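Local coordinates for interferon-activable protein 202 (Mus musculus, PDB 4L5R), which binds double-stranded DNA without sequence specificity and inhibits activation of the AIM2 inflammasome, probably by sequestering cytoplasmic DNA, at residues K8-H13 with F74-I79; F129-K134 with I141-K146; K153-K158 with I186-N191. One frame throughout, in Å; residues are numbered along the deposited sequence.

From the N terminus, 8-13 comes first and waits until 74-79 for its partner. Contact 1 thus closes a long loop of mostly strands within the first sheet of the HIN-200 domain. Contact 2, in the second sheet, closes a short hairpin loop of six residues between strands 124-136 and 141-146. Contact 3 closes a loop of 27 residues and joins the parallel strands 151-156 and 186-188. The three are in series; none encloses or crosses another. Contacts 2 and 3 touch, because strands 141-146 and 151-156 are neighbours. Contact 1 stands apart, its centre about 31 Å from that of contact 2. All three include residues that meet the bound DNA.

Contact 1: residues K8-H13 with F74-I79; sequences KGAVLH and FNSSGI. With nucleotides of chain C.
Val11 and Asn75 face each other as an antiparallel hydrogen-bonded pair, and each satisfies the backbone of the other. Val11 N gives an almost straight bond to Asn75 O at 2.9 Å (175° at the hydrogen), with the donor above the carbonyl plane. Asn75 N returns a bond to Val11 O at 2.8 Å. That oxygen also receives the CA-H of Phe74.

The Asn75 side chain turns back to its own chain. Its CG is anti to the backbone N (chi1 -177°). OD1 accepts from Gly78 N at 2.8 Å, which makes an Asx motif. This bond braces the type I' turn from Ser76 to Ile79, where Ser76 and Ile79 exchange two backbone bonds. CB of Asn75 also meets the His13 ring, 3.6 Å from NE2. The turn links strand 67-76 to strand 79-82, while 11-13 pairs with 67-76 in the sheet of the first of the two OB folds of this HIN-200 domain. Phe74 pairs with Leu12. Leu12 CD1 sits over one face of the Phe74 ring, 4.1 Å from its centroid, and Leu12 CB reaches CE2 of that ring. Ala10 packs its methyl against CB of both Phe74 and Ser76. Its carbonyl O lies at the edge of the Phe74 ring and accepts a hydrogen bond from Lys3 NZ.

Lys8 turns to the DNA. Its chain bends at chi3 and chi4, and NZ donates to O2 of the base of DT15 of chain C at 3.0 Å. Lys8 CD passes O4' of DC16 of chain C at 3.7 Å. An alanine here would probably leave O2 of that thymine without this donor and open a gap beside the DC16 sugar. Gly9 N makes a weak hydrogen bond to a DNA phosphate.

Contact 2: residues F129-K134 with I141-K146; sequences FAVEKK and ITFKIK. With nucleotides of chain C.
The side chains of Glu132 and Lys144 run alongside each other in the same direction. Lys144 is extended from CB to NZ. Its CB meets CB of Lys133 at 3.9 Å. CG passes CB and CG of Glu132. CD packs 3.6 Å from Glu132 CG, and CE comes close to OE2. At the tip, NZ forms a salt bridge with Glu132 OE2 at 2.9 Å, although its hydrogen bond is weak. Glu132 OE1 also has Lys146 NZ nearby, beyond salt-bridge range, so the carboxylate probably eases the crowding of positive charge.

On the other face of the sheet, Ile145 CD1 lies over the Phe129 ring, 3.7 Å from its centroid. Lys134 CD runs to CE2 of Phe143 at 3.5 Å. A water joins Ala130 N to Lys146 O, whose direct bond is weak. Back on the Lys144 side, Thr142 OG1 donates to OP1 of DG7 of chain C at a short 2.5 Å.

Lys144 O accepts from two backbone donors: Glu132 N nearly along the C=O axis, and Lys133 N in the carbonyl plane, on a lone pair. Two residues opposite one make a classic beta bulge, here in a hairpin of the second OB-fold sheet.

Contact 3: residues K153-K158 with I186-N191; sequences KVVWDK and ILHSGN. With nucleotides of chain B.
Val155 and His188 pair across two parallel strands. Val155 N donates to Leu187 O at 2.8 Å, and Val155 O accepts from Ser189 N. Leu187 N completes the ladder with a bond to Lys153 O.

Val155 CG1 touches the His188 ring at CD2, 3.6 Å away, while CG2 meets Ile186 CD1. Asp157 OD2 lies in the plane of the His188 ring at its edge, 3.1 Å from CE1 and 3.2 Å from NE2, with the carboxylate turned 79° from the ring. His188 ND1 donates to Ser189 O at 2.8 Å, in the carbonyl plane and on a lone pair. This bond holds the rotation of the ring. Ser189 OG stands between its backbone N and carbonyl carbon (chi1 57°) and accepts from Asp157 N at 2.9 Å, tying the two chains together beyond the Val155-His188 pair.

Further out, extended Lys158 lays NZ above the carbonyl plane of Asn191 O at 2.8 Å; Ser193 O is a second partner of this amine. Asn191 is in turn gripped by DNA. Its backbone N donates to OP2 of DG6 of chain B at 2.8 Å, and ND2 donates to OP1 of DT5 of chain B. Lys158 thus probably helps to position Asn191 at the phosphates.

Within the second OB-fold sheet, strand 151-156 lies between 141-146 and 186-188, and 186-188 pairs in turn with 176-179. Val154 packs on Phe143 and Phe176, and Leu187 packs on Leu173 of strand 171-174.

Contact 1: residues K8-H13 with F74-I79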
loop_
_atom_site.group_PDB
_atom_site.type_symbol
_atom_site.label_atom_id
_atom_site.label_comp_id
_atom_site.label_asym_id
_atom_site.label_seq_id
_atom_site.Cartn_x
_atom_site.Cartn_y
_atom_site.Cartn_z
ATOM N N LYS A 8 10.934 -2.840 10.239
ATOM C CA LYS A 8 12.202 -3.499 10.547
ATOM C C LYS A 8 13.091 -3.620 9.316
ATOM O O LYS A 8 12.633 -4.018 8.244
ATOM C CB LYS A 8 11.960 -4.902 11.122
ATOM C CG LYS A 8 11.250 -4.933 12.465
ATOM C CD LYS A 8 11.189 -6.350 13.031
ATOM C CE LYS A 8 10.275 -7.255 12.208
ATOM N NZ LYS A 8 10.922 -8.562 11.901
ATOM N N GLY A 9 14.366 -3.278 9.477
ATOM C CA GLY A 9 15.341 -3.457 8.417
ATOM C C GLY A 9 15.317 -2.428 7.298
ATOM O O GLY A 9 16.037 -2.570 6.311
ATOM N N ALA A 10 14.496 -1.390 7.438
ATOM C CA ALA A 10 14.368 -0.400 6.375
ATOM C C ALA A 10 15.644 0.429 6.244
ATOM O O ALA A 10 16.349 0.667 7.224
ATOM C CB ALA A 10 13.159 0.493 6.600
ATOM N N VAL A 11 15.931 0.846 5.018
ATOM C CA VAL A 11 17.141 1.596 4.698
ATOM C C VAL A 11 16.873 3.084 4.490
ATOM O O VAL A 11 16.040 3.478 3.665
ATOM C CB VAL A 11 17.803 1.050 3.427
ATOM C CG1 VAL A 11 19.008 1.909 3.047
ATOM C CG2 VAL A 11 18.204 -0.401 3.623
ATOM N N LEU A 12 17.602 3.909 5.230
ATOM C CA LEU A 12 17.485 5.353 5.102
ATOM C C LEU A 12 18.127 5.875 3.813
ATOM O O LEU A 12 19.268 5.541 3.502
ATOM C CB LEU A 12 18.125 6.037 6.313
ATOM C CG LEU A 12 18.189 7.563 6.259
ATOM C CD1 LEU A 12 16.800 8.167 6.257
ATOM C CD2 LEU A 12 19.029 8.137 7.404
ATOM N N HIS A 13 17.385 6.687 3.062
ATOM C CA HIS A 13 17.925 7.349 1.875
ATOM C C HIS A 13 17.964 8.858 2.105
ATOM O O HIS A 13 16.928 9.520 2.175
ATOM C CB HIS A 13 17.100 7.026 0.628
ATOM C CG HIS A 13 17.277 5.624 0.131
ATOM N ND1 HIS A 13 17.942 5.328 -1.039
ATOM C CD2 HIS A 13 16.865 4.437 0.637
ATOM C CE1 HIS A 13 17.941 4.021 -1.227
ATOM N NE2 HIS A 13 17.295 3.457 -0.224
ATOM N N PHE A 74 12.706 6.250 4.076
ATOM C CA PHE A 74 13.229 4.903 4.219
ATOM C C PHE A 74 12.709 4.014 3.108
ATOM O O PHE A 74 11.659 4.276 2.511
ATOM C CB PHE A 74 12.825 4.301 5.572
ATOM C CG PHE A 74 13.460 4.978 6.750
ATOM C CD1 PHE A 74 12.924 6.151 7.263
ATOM C CD2 PHE A 74 14.591 4.441 7.351
ATOM C CE1 PHE A 74 13.511 6.783 8.353
ATOM C CE2 PHE A 74 15.182 5.067 8.443
ATOM C CZ PHE A 74 14.642 6.237 8.945
ATOM N N ASN A 75 13.447 2.948 2.847
ATOM C CA ASN A 75 13.070 2.003 1.823
ATOM C C ASN A 75 13.002 0.634 2.464
ATOM O O ASN A 75 14.008 0.119 2.960
ATOM C CB ASN A 75 14.075 2.020 0.669
ATOM C CG ASN A 75 13.675 1.085 -0.460
ATOM O OD1 ASN A 75 13.249 -0.050 -0.227
ATOM N ND2 ASN A 75 13.782 1.568 -1.693
ATOM N N SER A 76 11.806 0.064 2.478
ATOM C CA SER A 76 11.583 -1.222 3.120
ATOM C C SER A 76 11.198 -2.257 2.070
ATOM O O SER A 76 10.046 -2.340 1.646
ATOM C CB SER A 76 10.510 -1.106 4.206
ATOM O OG SER A 76 10.256 -2.369 4.801
ATOM N N SER A 77 12.192 -3.019 1.627
ATOM C CA SER A 77 12.004 -3.988 0.553
ATOM C C SER A 77 11.218 -3.413 -0.630
ATOM O O SER A 77 10.325 -4.067 -1.170
ATOM C CB SER A 77 11.319 -5.249 1.090
ATOM O OG SER A 77 12.032 -5.775 2.197
ATOM N N GLY A 78 11.550 -2.189 -1.027
ATOM C CA GLY A 78 10.924 -1.572 -2.182
ATOM C C GLY A 78 9.723 -0.690 -1.883
ATOM O O GLY A 78 9.217 -0.004 -2.778
ATOM N N ILE A 79 9.229 -0.736 -0.646
ATOM C CA ILE A 79 8.145 0.143 -0.238
ATOM C C ILE A 79 8.798 1.361 0.420
ATOM O O ILE A 79 9.653 1.215 1.282
ATOM C CB ILE A 79 7.204 -0.512 0.816
ATOM C CG1 ILE A 79 6.753 -1.915 0.384
ATOM C CG2 ILE A 79 6.005 0.408 1.105
ATOM C CD1 ILE A 79 5.623 -1.936 -0.594
ATOM P P DC C 16 17.813 -8.574 11.734
ATOM O OP1 DC C 16 18.345 -8.339 10.372
ATOM O OP2 DC C 16 18.687 -9.095 12.811
ATOM O "O5'" DC C 16 17.179 -7.214 12.270
ATOM C "C5'" DC C 16 16.025 -6.707 11.644
ATOM C "C4'" DC C 16 15.244 -5.907 12.662
ATOM O "O4'" DC C 16 14.784 -6.765 13.731
ATOM C "C3'" DC C 16 16.048 -4.796 13.326
ATOM O "O3'" DC C 16 15.463 -3.590 12.880
ATOM C "C2'" DC C 16 15.891 -5.035 14.833
ATOM C "C1'" DC C 16 14.692 -5.981 14.898
ATOM N N1 DC C 16 14.618 -6.918 16.058
ATOM C C2 DC C 16 13.600 -6.741 17.006
ATOM O O2 DC C 16 12.808 -5.802 16.864
ATOM N N3 DC C 16 13.507 -7.600 18.053
ATOM C C4 DC C 16 14.380 -8.603 18.167
ATOM N N4 DC C 16 14.253 -9.418 19.219
ATOM C C5 DC C 16 15.421 -8.809 17.207
ATOM C C6 DC C 16 15.500 -7.953 16.177
ATOM P P DT C 15 17.100 -14.965 13.133
ATOM O OP1 DT C 15 18.170 -15.176 12.132
ATOM O OP2 DT C 15 17.396 -15.126 14.575
ATOM O "O5'" DT C 15 16.482 -13.501 12.951
ATOM C "C5'" DT C 15 15.968 -13.078 11.697
ATOM C "C4'" DT C 15 15.430 -11.669 11.843
ATOM O "O4'" DT C 15 14.295 -11.682 12.746
ATOM C "C3'" DT C 15 16.440 -10.690 12.434
ATOM O "O3'" DT C 15 16.545 -9.553 11.606
ATOM C "C2'" DT C 15 15.878 -10.320 13.805
ATOM C "C1'" DT C 15 14.387 -10.569 13.612
ATOM N N1 DT C 15 13.666 -10.857 14.890
ATOM C C2 DT C 15 12.601 -10.060 15.246
ATOM O O2 DT C 15 12.201 -9.131 14.570
ATOM N N3 DT C 15 12.013 -10.405 16.430
ATOM C C4 DT C 15 12.371 -11.427 17.282
ATOM O O4 DT C 15 11.766 -11.638 18.330
ATOM C C5 DT C 15 13.497 -12.221 16.852
ATOM C C7 DT C 15 13.980 -13.367 17.691
ATOM C C6 DT C 15 14.085 -11.900 15.691
#

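Contact 2: residues F129-K134 with I141-K146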
loop_
_atom_site.group_PDB
_atom_site.type_symbol
_atom_site.label_atom_id
_atom_site.label_comp_id
_atom_site.label_asym_id
_atom_site.label_seq_id
_atom_site.Cartn_x
_atom_site.Cartn_y
_atom_site.Cartn_z
ATOM N N PHE A 129 -9.681 -6.529 -6.518
ATOM C CA PHE A 129 -10.138 -7.879 -6.883
ATOM C C PHE A 129 -11.645 -8.026 -6.746
ATOM O O PHE A 129 -12.263 -7.461 -5.825
ATOM C CB PHE A 129 -9.507 -8.923 -5.963
ATOM C CG PHE A 129 -8.017 -8.854 -5.878
ATOM C CD1 PHE A 129 -7.399 -8.014 -4.965
ATOM C CD2 PHE A 129 -7.228 -9.645 -6.710
ATOM C CE1 PHE A 129 -6.019 -7.958 -4.884
ATOM C CE2 PHE A 129 -5.849 -9.601 -6.627
ATOM C CZ PHE A 129 -5.244 -8.759 -5.710
ATOM N N ALA A 130 -12.236 -8.827 -7.627
ATOM C CA ALA A 130 -13.648 -9.173 -7.500
ATOM C C ALA A 130 -13.850 -10.009 -6.234
ATOM O O ALA A 130 -12.963 -10.762 -5.823
ATOM C CB ALA A 130 -14.113 -9.938 -8.735
ATOM N N VAL A 131 -15.018 -9.870 -5.611
ATOM C CA VAL A 131 -15.321 -10.585 -4.376
ATOM C C VAL A 131 -16.337 -11.694 -4.657
ATOM O O VAL A 131 -17.406 -11.446 -5.209
ATOM C CB VAL A 131 -15.912 -9.653 -3.305
ATOM C CG1 VAL A 131 -16.394 -10.475 -2.108
ATOM C CG2 VAL A 131 -14.887 -8.629 -2.852
ATOM N N GLU A 132 -15.988 -12.921 -4.294
ATOM C CA GLU A 132 -16.900 -14.049 -4.464
ATOM C C GLU A 132 -17.699 -14.260 -3.186
ATOM O O GLU A 132 -18.915 -14.467 -3.232
ATOM C CB GLU A 132 -16.124 -15.316 -4.817
ATOM C CG GLU A 132 -16.870 -16.596 -4.525
ATOM C CD GLU A 132 -16.987 -17.477 -5.738
ATOM O OE1 GLU A 132 -17.957 -17.298 -6.505
ATOM O OE2 GLU A 132 -16.103 -18.340 -5.930
ATOM N N LYS A 133 -17.007 -14.187 -2.053
ATOM C CA LYS A 133 -17.637 -14.412 -0.752
ATOM C C LYS A 133 -17.075 -13.469 0.296
ATOM O O LYS A 133 -15.904 -13.087 0.245
ATOM C CB LYS A 133 -17.391 -15.846 -0.278
ATOM C CG LYS A 133 -17.850 -16.921 -1.234
ATOM C CD LYS A 133 -17.535 -18.302 -0.677
ATOM C CE LYS A 133 -18.083 -19.392 -1.581
ATOM N NZ LYS A 133 -19.544 -19.208 -1.818
ATOM N N LYS A 134 -17.905 -13.107 1.267
ATOM C CA LYS A 134 -17.434 -12.315 2.386
ATOM C C LYS A 134 -18.063 -12.889 3.638
ATOM O O LYS A 134 -19.239 -13.254 3.625
ATOM C CB LYS A 134 -17.805 -10.842 2.219
ATOM C CG LYS A 134 -17.596 -10.003 3.476
ATOM C CD LYS A 134 -17.823 -8.522 3.211
ATOM C CE LYS A 134 -18.219 -7.774 4.475
ATOM N NZ LYS A 134 -19.683 -7.886 4.731
ATOM N N ILE A 141 -12.589 -10.819 9.479
ATOM C CA ILE A 141 -13.449 -10.776 8.328
ATOM C C ILE A 141 -12.658 -11.520 7.273
ATOM O O ILE A 141 -11.475 -11.243 7.075
ATOM C CB ILE A 141 -13.695 -9.356 7.848
ATOM C CG1 ILE A 141 -14.271 -8.505 8.976
ATOM C CG2 ILE A 141 -14.636 -9.361 6.656
ATOM C CD1 ILE A 141 -14.554 -7.084 8.552
ATOM N N THR A 142 -13.281 -12.497 6.631
ATOM C CA THR A 142 -12.580 -13.218 5.566
ATOM C C THR A 142 -13.301 -13.043 4.245
ATOM O O THR A 142 -14.500 -12.771 4.208
ATOM C CB THR A 142 -12.434 -14.698 5.883
ATOM O OG1 THR A 142 -13.733 -15.266 6.071
ATOM C CG2 THR A 142 -11.598 -14.883 7.146
ATOM N N PHE A 143 -12.559 -13.193 3.152
ATOM C CA PHE A 143 -13.108 -12.988 1.823
ATOM C C PHE A 143 -12.576 -14.109 0.955
ATOM O O PHE A 143 -11.484 -14.614 1.194
ATOM C CB PHE A 143 -12.600 -11.685 1.198
ATOM C CG PHE A 143 -12.995 -10.435 1.932
ATOM C CD1 PHE A 143 -12.232 -9.968 2.988
ATOM C CD2 PHE A 143 -14.110 -9.712 1.543
ATOM C CE1 PHE A 143 -12.572 -8.806 3.651
ATOM C CE2 PHE A 143 -14.464 -8.537 2.214
ATOM C CZ PHE A 143 -13.694 -8.089 3.265
ATOM N N LYS A 144 -13.354 -14.495 -0.044
ATOM C CA LYS A 144 -12.806 -15.255 -1.157
ATOM C C LYS A 144 -12.791 -14.281 -2.318
ATOM O O LYS A 144 -13.854 -13.840 -2.781
ATOM C CB LYS A 144 -13.705 -16.454 -1.472
ATOM C CG LYS A 144 -13.236 -17.279 -2.653
ATOM C CD LYS A 144 -14.202 -18.447 -2.887
ATOM C CE LYS A 144 -13.806 -19.270 -4.093
ATOM N NZ LYS A 144 -14.790 -20.387 -4.333
ATOM N N ILE A 145 -11.594 -13.895 -2.757
ATOM C CA ILE A 145 -11.485 -13.032 -3.920
ATOM C C ILE A 145 -11.068 -13.852 -5.142
ATOM O O ILE A 145 -10.548 -14.954 -5.009
ATOM C CB ILE A 145 -10.498 -11.877 -3.693
ATOM C CG1 ILE A 145 -9.099 -12.398 -3.337
ATOM C CG2 ILE A 145 -11.020 -10.945 -2.589
ATOM C CD1 ILE A 145 -7.983 -11.301 -3.397
ATOM N N LYS A 146 -11.308 -13.312 -6.329
ATOM C CA LYS A 146 -11.039 -14.062 -7.548
ATOM C C LYS A 146 -10.762 -13.128 -8.710
ATOM O O LYS A 146 -11.124 -11.949 -8.679
ATOM C CB LYS A 146 -12.246 -14.933 -7.897
ATOM C CG LYS A 146 -13.491 -14.130 -8.234
ATOM C CD LYS A 146 -14.579 -15.018 -8.808
ATOM C CE LYS A 146 -15.838 -14.222 -9.109
ATOM N NZ LYS A 146 -16.884 -15.065 -9.764
ATOM P P DG C 7 -13.201 -18.499 7.808
ATOM O OP1 DG C 7 -14.077 -17.390 7.375
ATOM O OP2 DG C 7 -11.801 -18.578 7.307
ATOM O "O5'" DG C 7 -13.194 -18.500 9.398
ATOM C "C5'" DG C 7 -14.445 -18.646 10.110
ATOM C "C4'" DG C 7 -14.196 -18.618 11.603
ATOM O "O4'" DG C 7 -13.643 -19.889 12.012
ATOM C "C3'" DG C 7 -13.217 -17.550 12.107
ATOM O "O3'" DG C 7 -13.749 -17.025 13.324
ATOM C "C2'" DG C 7 -11.905 -18.310 12.310
ATOM C "C1'" DG C 7 -12.410 -19.694 12.687
ATOM N N9 DG C 7 -11.598 -20.825 12.253
ATOM C C8 DG C 7 -11.112 -21.065 10.989
ATOM N N7 DG C 7 -10.445 -22.181 10.902
ATOM C C5 DG C 7 -10.504 -22.721 12.178
ATOM C C6 DG C 7 -9.965 -23.924 12.691
ATOM O O6 DG C 7 -9.301 -24.787 12.089
ATOM N N1 DG C 7 -10.262 -24.073 14.047
ATOM C C2 DG C 7 -10.992 -23.171 14.794
ATOM N N2 DG C 7 -11.202 -23.454 16.082
ATOM N N3 DG C 7 -11.502 -22.049 14.323
ATOM C C4 DG C 7 -11.216 -21.893 13.016
HETATM O O HOH W 1 -10.600 -9.696 -9.951
#

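Contact 3: residues K153-K158 with I186-N191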
loop_
_atom_site.group_PDB
_atom_site.type_symbol
_atom_site.label_atom_id
_atom_site.label_comp_id
_atom_site.label_asym_id
_atom_site.label_seq_id
_atom_site.Cartn_x
_atom_site.Cartn_y
_atom_site.Cartn_z
ATOM N N LYS A 153 -7.999 -16.853 -0.575
ATOM C CA LYS A 153 -8.637 -16.379 0.653
ATOM C C LYS A 153 -7.935 -15.138 1.203
ATOM O O LYS A 153 -6.709 -15.071 1.224
ATOM C CB LYS A 153 -8.615 -17.484 1.700
ATOM C CG LYS A 153 -9.370 -17.170 2.968
ATOM C CD LYS A 153 -8.920 -18.129 4.050
ATOM C CE LYS A 153 -10.069 -18.603 4.876
ATOM N NZ LYS A 153 -9.578 -19.607 5.854
ATOM N N VAL A 154 -8.722 -14.159 1.636
ATOM C CA VAL A 154 -8.191 -12.985 2.317
ATOM C C VAL A 154 -8.635 -13.037 3.772
ATOM O O VAL A 154 -9.824 -13.208 4.058
ATOM C CB VAL A 154 -8.694 -11.682 1.673
ATOM C CG1 VAL A 154 -8.168 -10.460 2.433
ATOM C CG2 VAL A 154 -8.253 -11.624 0.184
ATOM N N VAL A 155 -7.668 -12.914 4.675
ATOM C CA VAL A 155 -7.915 -12.892 6.110
ATOM C C VAL A 155 -7.585 -11.529 6.707
ATOM O O VAL A 155 -6.422 -11.113 6.730
ATOM C CB VAL A 155 -7.115 -14.007 6.838
ATOM C CG1 VAL A 155 -7.300 -13.912 8.358
ATOM C CG2 VAL A 155 -7.559 -15.407 6.332
ATOM N N TRP A 156 -8.623 -10.842 7.182
ATOM C CA TRP A 156 -8.487 -9.569 7.887
ATOM C C TRP A 156 -8.643 -9.836 9.383
ATOM O O TRP A 156 -9.728 -10.211 9.863
ATOM C CB TRP A 156 -9.535 -8.575 7.366
ATOM C CG TRP A 156 -9.634 -7.278 8.126
ATOM C CD1 TRP A 156 -10.519 -6.980 9.131
ATOM C CD2 TRP A 156 -8.840 -6.094 7.929
ATOM N NE1 TRP A 156 -10.324 -5.693 9.565
ATOM C CE2 TRP A 156 -9.293 -5.130 8.851
ATOM C CE3 TRP A 156 -7.790 -5.761 7.069
ATOM C CZ2 TRP A 156 -8.740 -3.856 8.929
ATOM C CZ3 TRP A 156 -7.225 -4.483 7.159
ATOM C CH2 TRP A 156 -7.706 -3.552 8.080
ATOM N N ASP A 157 -7.532 -9.664 10.097
ATOM C CA ASP A 157 -7.343 -10.144 11.462
ATOM C C ASP A 157 -7.421 -9.016 12.475
ATOM O O ASP A 157 -7.414 -9.259 13.680
ATOM C CB ASP A 157 -5.948 -10.768 11.570
ATOM C CG ASP A 157 -5.972 -12.158 12.148
ATOM O OD1 ASP A 157 -7.034 -12.805 12.078
ATOM O OD2 ASP A 157 -4.924 -12.607 12.661
ATOM N N LYS A 158 -7.445 -7.776 11.989
ATOM C CA LYS A 158 -7.509 -6.628 12.878
ATOM C C LYS A 158 -8.857 -6.628 13.595
ATOM O O LYS A 158 -9.902 -6.833 12.972
ATOM C CB LYS A 158 -7.298 -5.325 12.103
ATOM C CG LYS A 158 -5.881 -5.150 11.533
ATOM C CD LYS A 158 -5.723 -3.791 10.832
ATOM C CE LYS A 158 -4.267 -3.477 10.523
ATOM N NZ LYS A 158 -4.061 -2.096 9.914
ATOM N N ILE A 186 -2.659 -17.743 1.183
ATOM C CA ILE A 186 -3.710 -16.795 1.485
ATOM C C ILE A 186 -3.085 -15.414 1.588
ATOM O O ILE A 186 -1.866 -15.287 1.647
ATOM C CB ILE A 186 -4.384 -17.085 2.841
ATOM C CG1 ILE A 186 -3.363 -16.948 3.969
ATOM C CG2 ILE A 186 -5.042 -18.481 2.854
ATOM C CD1 ILE A 186 -3.963 -17.086 5.367
ATOM N N LEU A 187 -3.923 -14.389 1.626
ATOM C CA LEU A 187 -3.448 -13.044 1.923
ATOM C C LEU A 187 -3.935 -12.684 3.319
ATOM O O LEU A 187 -5.130 -12.769 3.598
ATOM C CB LEU A 187 -4.014 -12.061 0.912
ATOM C CG LEU A 187 -3.699 -12.409 -0.531
ATOM C CD1 LEU A 187 -4.329 -11.363 -1.443
ATOM C CD2 LEU A 187 -2.175 -12.480 -0.698
ATOM N N HIS A 188 -3.009 -12.300 4.191
ATOM C CA HIS A 188 -3.319 -12.060 5.601
ATOM C C HIS A 188 -2.972 -10.617 5.960
ATOM O O HIS A 188 -1.964 -10.071 5.494
ATOM C CB HIS A 188 -2.521 -13.034 6.483
ATOM C CG HIS A 188 -3.010 -13.127 7.897
ATOM N ND1 HIS A 188 -2.735 -12.166 8.847
ATOM C CD2 HIS A 188 -3.742 -14.079 8.526
ATOM C CE1 HIS A 188 -3.283 -12.518 9.998
ATOM N NE2 HIS A 188 -3.903 -13.674 9.829
ATOM N N SER A 189 -3.798 -9.981 6.787
ATOM C CA SER A 189 -3.526 -8.606 7.160
ATOM C C SER A 189 -2.263 -8.513 8.013
ATOM O O SER A 189 -1.866 -9.489 8.661
ATOM C CB SER A 189 -4.713 -8.016 7.924
ATOM O OG SER A 189 -5.017 -8.803 9.062
ATOM N N GLY A 190 -1.650 -7.327 8.011
ATOM C CA GLY A 190 -0.517 -7.009 8.865
ATOM C C GLY A 190 -0.750 -5.646 9.507
ATOM O O GLY A 190 -1.812 -5.046 9.326
ATOM N N ASN A 191 0.225 -5.134 10.250
ATOM C CA ASN A 191 -0.056 -3.920 11.015
ATOM C C ASN A 191 -0.522 -2.757 10.143
ATOM O O ASN A 191 -1.370 -1.978 10.576
ATOM C CB ASN A 191 1.083 -3.532 11.956
ATOM C CG ASN A 191 2.332 -3.142 11.219
ATOM O OD1 ASN A 191 2.530 -3.531 10.066
ATOM N ND2 ASN A 191 3.192 -2.366 11.877
ATOM P P DG B 6 3.848 -6.920 10.293
ATOM O OP1 DG B 6 4.294 -6.357 8.994
ATOM O OP2 DG B 6 2.469 -6.685 10.775
ATOM O "O5'" DG B 6 4.088 -8.504 10.255
ATOM C "C5'" DG B 6 5.315 -9.008 9.726
ATOM C "C4'" DG B 6 5.410 -10.494 9.998
ATOM O "O4'" DG B 6 5.801 -10.709 11.385
ATOM C "C3'" DG B 6 4.099 -11.255 9.775
ATOM O "O3'" DG B 6 4.312 -12.424 8.982
ATOM C "C2'" DG B 6 3.716 -11.681 11.185
ATOM C "C1'" DG B 6 5.127 -11.895 11.721
ATOM N N9 DG B 6 5.155 -12.254 13.137
ATOM C C8 DG B 6 4.409 -11.755 14.180
ATOM N N7 DG B 6 4.655 -12.349 15.319
ATOM C C5 DG B 6 5.611 -13.306 15.003
ATOM C C6 DG B 6 6.270 -14.254 15.816
ATOM O O6 DG B 6 6.131 -14.440 17.031
ATOM N N1 DG B 6 7.166 -15.030 15.079
ATOM C C2 DG B 6 7.396 -14.897 13.727
ATOM N N2 DG B 6 8.294 -15.721 13.167
ATOM N N3 DG B 6 6.791 -14.006 12.958
ATOM C C4 DG B 6 5.922 -13.255 13.665
ATOM P P DT B 5 3.188 -3.353 15.594
ATOM O OP1 DT B 5 3.026 -2.139 14.749
ATOM O OP2 DT B 5 2.008 -3.937 16.277
ATOM O "O5'" DT B 5 3.838 -4.538 14.734
ATOM C "C5'" DT B 5 5.111 -4.367 14.132
ATOM C "C4'" DT B 5 5.591 -5.688 13.566
ATOM O "O4'" DT B 5 6.078 -6.546 14.625
ATOM C "C3'" DT B 5 4.530 -6.489 12.809
ATOM O "O3'" DT B 5 4.873 -6.413 11.419
ATOM C "C2'" DT B 5 4.634 -7.905 13.378
ATOM C "C1'" DT B 5 5.964 -7.860 14.130
ATOM N N1 DT B 5 6.097 -8.830 15.257
ATOM C C2 DT B 5 7.172 -9.686 15.237
ATOM O O2 DT B 5 8.016 -9.695 14.352
ATOM N N3 DT B 5 7.221 -10.539 16.305
ATOM C C4 DT B 5 6.348 -10.650 17.367
ATOM O O4 DT B 5 6.516 -11.484 18.259
ATOM C C5 DT B 5 5.242 -9.720 17.324
ATOM C C7 DT B 5 4.213 -9.724 18.415
ATOM C C6 DT B 5 5.171 -8.866 16.287
#